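PDB 5KQA: glutaredoxin-glutathione complex from Polygonaceae, which probably catalyses glutathione-dependent thiol-disulfide exchange, and binds glutathione in a pocket that includes the first cysteine of a CxxC sequence. Local coordinates for residues 54-57 against 58-62; 114-117 against 118-122. All blocks are in the same frame, centred on the assembly; numbering follows the deposited sequence.

Contact 1. Residues 54-57 against 58-62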
ATOM      1  N   LYS A  54      -2.628   8.085  -5.147  1.00 12.39           N
ATOM      2  CA  LYS A  54      -3.982   8.286  -4.637  1.00 11.62           C
ATOM      3  C   LYS A  54      -4.857   8.980  -5.681  1.00 12.46           C
ATOM      4  O   LYS A  54      -6.020   8.616  -5.879  1.00  8.43           O
ATOM      5  CB  LYS A  54      -3.974   9.113  -3.346  1.00 13.98           C
ATOM      6  CG  LYS A  54      -3.390   8.420  -2.133  1.00 15.88           C
ATOM      7  CD  LYS A  54      -3.151   9.443  -1.025  1.00 14.52           C
ATOM      8  CE  LYS A  54      -2.307   8.881   0.090  1.00 20.75           C
ATOM      9  NZ  LYS A  54      -1.970   9.917   1.127  1.00 15.72           N
ATOM     10  N   LYS A  55      -4.302   9.998  -6.326  1.00  9.30           N
ATOM     11  CA  LYS A  55      -5.021  10.716  -7.375  1.00 12.68           C
ATOM     12  C   LYS A  55      -5.404   9.780  -8.534  1.00 13.82           C
ATOM     13  O   LYS A  55      -6.523   9.839  -9.047  1.00 10.82           O
ATOM     14  CB  LYS A  55      -4.169  11.882  -7.881  1.00 19.37           C
ATOM     15  CG  LYS A  55      -4.897  12.880  -8.759  1.00 20.88           C
ATOM     16  CD  LYS A  55      -4.037  14.126  -8.955  1.00 43.07           C
ATOM     17  CE  LYS A  55      -4.767  15.218  -9.728  1.00 45.59           C
ATOM     18  NZ  LYS A  55      -5.032  14.837 -11.147  1.00 51.45           N
ATOM     19  N   LEU A  56      -4.474   8.919  -8.943  1.00  9.77           N
ATOM     20  CA  LEU A  56      -4.758   7.916  -9.974  1.00 14.13           C
ATOM     21  C   LEU A  56      -5.916   7.009  -9.568  1.00 13.84           C
ATOM     22  O   LEU A  56      -6.853   6.807 -10.335  1.00 13.20           O
ATOM     23  CB  LEU A  56      -3.520   7.059 -10.263  1.00 15.69           C
ATOM     24  CG  LEU A  56      -3.751   5.913 -11.266  1.00 16.43           C
ATOM     25  CD1 LEU A  56      -3.815   6.435 -12.684  1.00 20.09           C
ATOM     26  CD2 LEU A  56      -2.713   4.828 -11.149  1.00 13.65           C
ATOM     27  N   PHE A  57      -5.840   6.447  -8.365  1.00 12.19           N
ATOM     28  CA  PHE A  57      -6.899   5.572  -7.874  1.00 14.67           C
ATOM     29  C   PHE A  57      -8.229   6.312  -7.764  1.00 14.70           C
ATOM     30  O   PHE A  57      -9.275   5.736  -8.053  1.00 15.17           O
ATOM     31  CB  PHE A  57      -6.521   4.967  -6.516  1.00  9.51           C
ATOM     32  CG  PHE A  57      -5.421   3.967  -6.597  1.00 11.14           C
ATOM     33  CD1 PHE A  57      -5.380   3.052  -7.640  1.00 12.98           C
ATOM     34  CD2 PHE A  57      -4.418   3.943  -5.647  1.00 10.89           C
ATOM     35  CE1 PHE A  57      -4.365   2.124  -7.730  1.00 15.29           C
ATOM     36  CE2 PHE A  57      -3.393   3.019  -5.735  1.00 10.05           C
ATOM     37  CZ  PHE A  57      -3.370   2.107  -6.774  1.00 15.01           C
ATOM     38  N   ASP A  58      -8.195   7.577  -7.345  1.00 10.90           N
ATOM     39  CA  ASP A  58      -9.413   8.393  -7.300  1.00 18.37           C
ATOM     40  C   ASP A  58     -10.082   8.433  -8.675  1.00 17.49           C
ATOM     41  O   ASP A  58     -11.281   8.163  -8.815  1.00 16.38           O
ATOM     42  CB  ASP A  58      -9.112   9.829  -6.837  1.00 17.28           C
ATOM     43  CG  ASP A  58      -8.708   9.912  -5.364  1.00 19.96           C
ATOM     44  OD1 ASP A  58      -9.099   9.033  -4.568  1.00 17.83           O
ATOM     45  OD2 ASP A  58      -7.998  10.876  -5.000  1.00 22.87           O
ATOM     46  N   GLN A  59      -9.286   8.767  -9.687  1.00 17.95           N
ATOM     47  CA  GLN A  59      -9.781   8.945 -11.049  1.00 17.60           C
ATOM     48  C   GLN A  59     -10.249   7.621 -11.674  1.00 20.09           C
ATOM     49  O   GLN A  59     -11.152   7.601 -12.518  1.00 17.34           O
ATOM     50  CB  GLN A  59      -8.696   9.612 -11.901  1.00 15.06           C
ATOM     51  CG  GLN A  59      -8.357  11.026 -11.414  1.00 17.90           C
ATOM     52  CD  GLN A  59      -7.232  11.682 -12.192  1.00 29.56           C
ATOM     53  OE1 GLN A  59      -6.322  11.011 -12.677  1.00 29.42           O
ATOM     54  NE2 GLN A  59      -7.290  13.003 -12.312  1.00 32.80           N
ATOM     55  N   LEU A  60      -9.654   6.514 -11.241  1.00 13.74           N
ATOM     56  CA  LEU A  60     -10.055   5.193 -11.722  1.00 11.78           C
ATOM     57  C   LEU A  60     -11.323   4.691 -11.051  1.00 11.45           C
ATOM     58  O   LEU A  60     -11.866   3.660 -11.447  1.00 17.86           O
ATOM     59  CB  LEU A  60      -8.950   4.165 -11.490  1.00 17.10           C
ATOM     60  CG  LEU A  60      -7.640   4.287 -12.258  1.00 18.10           C
ATOM     61  CD1 LEU A  60      -6.736   3.135 -11.841  1.00 17.45           C
ATOM     62  CD2 LEU A  60      -7.875   4.288 -13.763  1.00 16.16           C
ATOM     63  N   GLY A  61     -11.786   5.398 -10.023  1.00 12.61           N
ATOM     64  CA  GLY A  61     -12.983   4.987  -9.300  1.00 16.78           C
ATOM     65  C   GLY A  61     -12.740   3.839  -8.329  1.00 18.51           C
ATOM     66  O   GLY A  61     -13.654   3.096  -7.961  1.00 11.75           O
ATOM     67  N   ALA A  62     -11.494   3.695  -7.900  1.00 17.45           N
ATOM     68  CA  ALA A  62     -11.128   2.599  -7.014  1.00 19.99           C
ATOM     69  C   ALA A  62     -11.112   3.066  -5.563  1.00 15.44           C
ATOM     70  O   ALA A  62     -10.613   4.144  -5.257  1.00 18.39           O
ATOM     71  CB  ALA A  62      -9.766   2.024  -7.412  1.00 17.53           C
TER
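Leu-56 against Leu-60 and Phe-57 against Ala-62 are local contacts along and past the C-terminal end of helix 48-60. The helical course rests on Asp-58 N to Lys-54 O at 2.8 Å, Gln-59 N to Lys-55 O, and Leu-60 N to Leu-56 O, each four residues apart. The helix then closes in a Schellman motif: Ala-62 N bonds Phe-57 O at 3.0 Å with an N-H...O angle of 159°, Gly-61 N bonds Asp-58 O at 3.1 Å, and Gly-61 makes the turn with phi +78°. Three apolar side-chain contacts accompany this backbone. Leu-56 sends CG anti to its backbone N (chi1 176°), which brings that atom to 4.1 Å from Leu-60 CD1. Leu-60 CD1 also approaches Phe-57 CD1, more loosely at 4.4 Å, and obliquely to the ring. Beyond the turn, Ala-62 CB lies 4.5 Å from Phe-57 CB. Asp-58 folds back beside its own N-H, with OD2 3.1 Å from Lys-54 O; these are two acceptors, and the carboxylate instead takes a hydrogen bond at OD1 from Tyr-64. Shortening Leu-60 to an alanine removes the branch that joins Leu-56 to Leu-116 and Leu-120, and is likely to open a gap between helix 48-60 and helix 116-122. In the beta-alpha-beta unit of strands 39-43 and 65-68, Phe-57 packs on Leu-39 and Val-41 of the sheet, Lys-54 forms a salt bridge with Glu-68, and Leu-56 and Leu-60 turn to helices 104-112 and 116-122.

Contact 2. Residues 114-117 against 118-122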
ATOM      1  N   GLY A 114      -2.148  -1.939 -19.029  1.00 16.36           N
ATOM      2  CA  GLY A 114      -3.546  -2.332 -19.048  1.00 15.46           C
ATOM      3  C   GLY A 114      -3.956  -3.365 -18.016  1.00 15.64           C
ATOM      4  O   GLY A 114      -5.053  -3.914 -18.085  1.00 15.39           O
ATOM      5  N   LYS A 115      -3.084  -3.629 -17.049  1.00 23.54           N
ATOM      6  CA  LYS A 115      -3.334  -4.685 -16.067  1.00 25.58           C
ATOM      7  C   LYS A 115      -4.008  -4.200 -14.781  1.00 15.03           C
ATOM      8  O   LYS A 115      -4.622  -4.989 -14.067  1.00 17.06           O
ATOM      9  CB  LYS A 115      -2.020  -5.384 -15.711  1.00 23.78           C
ATOM     10  CG  LYS A 115      -1.347  -6.069 -16.901  1.00 37.78           C
ATOM     11  CD  LYS A 115      -2.205  -7.194 -17.457  1.00 29.85           C
ATOM     12  CE  LYS A 115      -1.649  -7.704 -18.778  1.00 44.45           C
ATOM     13  NZ  LYS A 115      -1.680  -6.632 -19.808  1.00 41.15           N
ATOM     14  N   LEU A 116      -3.884  -2.910 -14.487  1.00 15.73           N
ATOM     15  CA  LEU A 116      -4.308  -2.369 -13.191  1.00 20.42           C
ATOM     16  C   LEU A 116      -5.817  -2.457 -12.945  1.00 11.34           C
ATOM     17  O   LEU A 116      -6.250  -2.915 -11.888  1.00 11.75           O
ATOM     18  CB  LEU A 116      -3.856  -0.909 -13.059  1.00 15.80           C
ATOM     19  CG  LEU A 116      -4.053  -0.233 -11.703  1.00 12.91           C
ATOM     20  CD1 LEU A 116      -3.376  -1.045 -10.625  1.00 17.89           C
ATOM     21  CD2 LEU A 116      -3.509   1.200 -11.715  1.00  9.03           C
ATOM     22  N   VAL A 117      -6.614  -2.007 -13.906  1.00  9.28           N
ATOM     23  CA  VAL A 117      -8.071  -2.014 -13.723  1.00 16.85           C
ATOM     24  C   VAL A 117      -8.631  -3.431 -13.542  1.00  7.67           C
ATOM     25  O   VAL A 117      -9.462  -3.652 -12.661  1.00 12.56           O
ATOM     26  CB  VAL A 117      -8.789  -1.310 -14.897  1.00 15.85           C
ATOM     27  CG1 VAL A 117     -10.300  -1.536 -14.834  1.00 11.01           C
ATOM     28  CG2 VAL A 117      -8.477   0.178 -14.856  1.00 19.40           C
ATOM     29  N   PRO A 118      -8.184  -4.395 -14.367  1.00 11.35           N
ATOM     30  CA  PRO A 118      -8.633  -5.778 -14.157  1.00 12.96           C
ATOM     31  C   PRO A 118      -8.211  -6.332 -12.793  1.00 13.43           C
ATOM     32  O   PRO A 118      -8.984  -7.075 -12.190  1.00 12.32           O
ATOM     33  CB  PRO A 118      -7.949  -6.555 -15.294  1.00 13.23           C
ATOM     34  CG  PRO A 118      -7.710  -5.520 -16.361  1.00 11.91           C
ATOM     35  CD  PRO A 118      -7.389  -4.255 -15.604  1.00 12.81           C
ATOM     36  N   MET A 119      -7.006  -5.996 -12.330  1.00 10.20           N
ATOM     37  CA  MET A 119      -6.546  -6.424 -11.003  1.00 13.27           C
ATOM     38  C   MET A 119      -7.422  -5.824  -9.918  1.00 13.50           C
ATOM     39  O   MET A 119      -7.784  -6.502  -8.951  1.00 10.62           O
ATOM     40  CB  MET A 119      -5.093  -6.008 -10.750  1.00 13.82           C
ATOM     41  CG  MET A 119      -4.042  -6.714 -11.582  1.00 34.77           C
ATOM     42  SD  MET A 119      -2.433  -5.917 -11.347  1.00 35.59           S
ATOM     43  CE  MET A 119      -2.430  -5.736  -9.575  1.00 23.54           C
ATOM     44  N   LEU A 120      -7.743  -4.540 -10.086  1.00  9.37           N
ATOM     45  CA  LEU A 120      -8.567  -3.807  -9.133  1.00  9.62           C
ATOM     46  C   LEU A 120      -9.990  -4.356  -9.110  1.00 14.23           C
ATOM     47  O   LEU A 120     -10.633  -4.411  -8.070  1.00  9.96           O
ATOM     48  CB  LEU A 120      -8.577  -2.312  -9.477  1.00  7.59           C
ATOM     49  CG  LEU A 120      -7.290  -1.542  -9.156  1.00  9.87           C
ATOM     50  CD1 LEU A 120      -7.321  -0.147  -9.770  1.00 12.32           C
ATOM     51  CD2 LEU A 120      -7.081  -1.435  -7.651  1.00 10.90           C
ATOM     52  N   THR A 121     -10.468  -4.779 -10.271  1.00 13.24           N
ATOM     53  CA  THR A 121     -11.803  -5.337 -10.384  1.00 13.16           C
ATOM     54  C   THR A 121     -11.853  -6.748  -9.809  1.00 17.70           C
ATOM     55  O   THR A 121     -12.815  -7.117  -9.139  1.00 20.18           O
ATOM     56  CB  THR A 121     -12.266  -5.361 -11.856  1.00 13.95           C
ATOM     57  OG1 THR A 121     -12.274  -4.023 -12.370  1.00 17.48           O
ATOM     58  CG2 THR A 121     -13.659  -5.961 -11.972  1.00 14.68           C
ATOM     59  N   GLU A 122     -10.806  -7.525 -10.069  1.00 12.62           N
ATOM     60  CA  GLU A 122     -10.755  -8.933  -9.682  1.00 16.19           C
ATOM     61  C   GLU A 122     -10.875  -9.097  -8.167  1.00 20.86           C
ATOM     62  O   GLU A 122     -11.409 -10.099  -7.679  1.00 19.89           O
ATOM     63  CB  GLU A 122      -9.448  -9.574 -10.195  1.00 17.92           C
ATOM     64  CG  GLU A 122      -9.368 -11.104 -10.105  1.00 29.50           C
ATOM     65  CD  GLU A 122      -8.471 -11.608  -8.969  1.00 34.24           C
ATOM     66  OE1 GLU A 122      -8.090 -10.806  -8.091  1.00 31.08           O
ATOM     67  OE2 GLU A 122      -8.143 -12.817  -8.951  1.00 32.37           O
TER
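Leu-116 and Leu-120, one turn apart on helix 116-122, supply the apolar contact: CD1 of Leu-120 reaches CG of Leu-116 at 3.8 Å, the two side chains crossing obliquely. The torsions explain the meeting. Leu-116 carries CG beside its carbonyl carbon (chi1 -172°), toward the following turn, while Leu-120 holds CG beside its backbone N and so leans back to the preceding one. Pro-118 gives the other carbon contact, its CD only 3.3 Å from Val-117 CB, tighter than ordinary van der Waals packing, as the pyrrolidine ring, closed on the backbone N, sits hard against the preceding residue.

The hydrogen bonds are of two sorts. Backbone bonds join Met-119 N to Lys-115 O and Leu-120 N to Leu-116 O, the latter at 2.8 Å. Val-117 O is gripped twice, by Thr-121 N at 2.8 Å and by Thr-121 OG1 at 2.9 Å. The hydroxyl sits above the carbonyl plane, 39° out of it, and the N-H comes from the opposite face; a single acceptor thus holds both the backbone and the side chain of Thr-121.

A third group is made of carbons close to carbonyl oxygens. Pro-118 has no N-H for the carbonyl four residues back, and its CD lies near two carbonyl oxygens, 3.2 Å from Lys-115 O and 3.4 Å from Gly-114 O. Met-119 brings CG to 3.1 Å from Lys-115 O before its chain bends at SD.

Gly-114, at positive phi, is the C-prime residue of the Schellman motif that ends helix 104-112, with Lys-115 N bonded to Lys-110 O. The arrangement is a short turn between two consecutive helices, 104-112 and 116-122, with a proline in the first turn of the second, the last helix of the glutaredoxin chain.

Contacts 1 and 2 lie side by side, their centres 12 Å apart, and share an apolar interface: Leu-60 CD1 stands 3.8 Å from Leu-116 CD2 and 3.9 Å from Leu-120 CD1. Each holds a single helix rather than joining two, and each is partly buried: Phe-57 and Ala-62 in contact 1, Leu-116 and Leu-120 in contact 2, with Leu-56 and Leu-60 partly exposed. Both also involve a Schellman turn: contact 1 contains the one that ends its own helix, whereas contact 2 begins on the glycine that ended the preceding helix. In contact 1, on the sheet-flanking crossover, Lys-54 and Asp-58 find partners outside, Glu-68 and Tyr-64; in contact 2 the Thr-121 hydroxyl bonds back to its own helix.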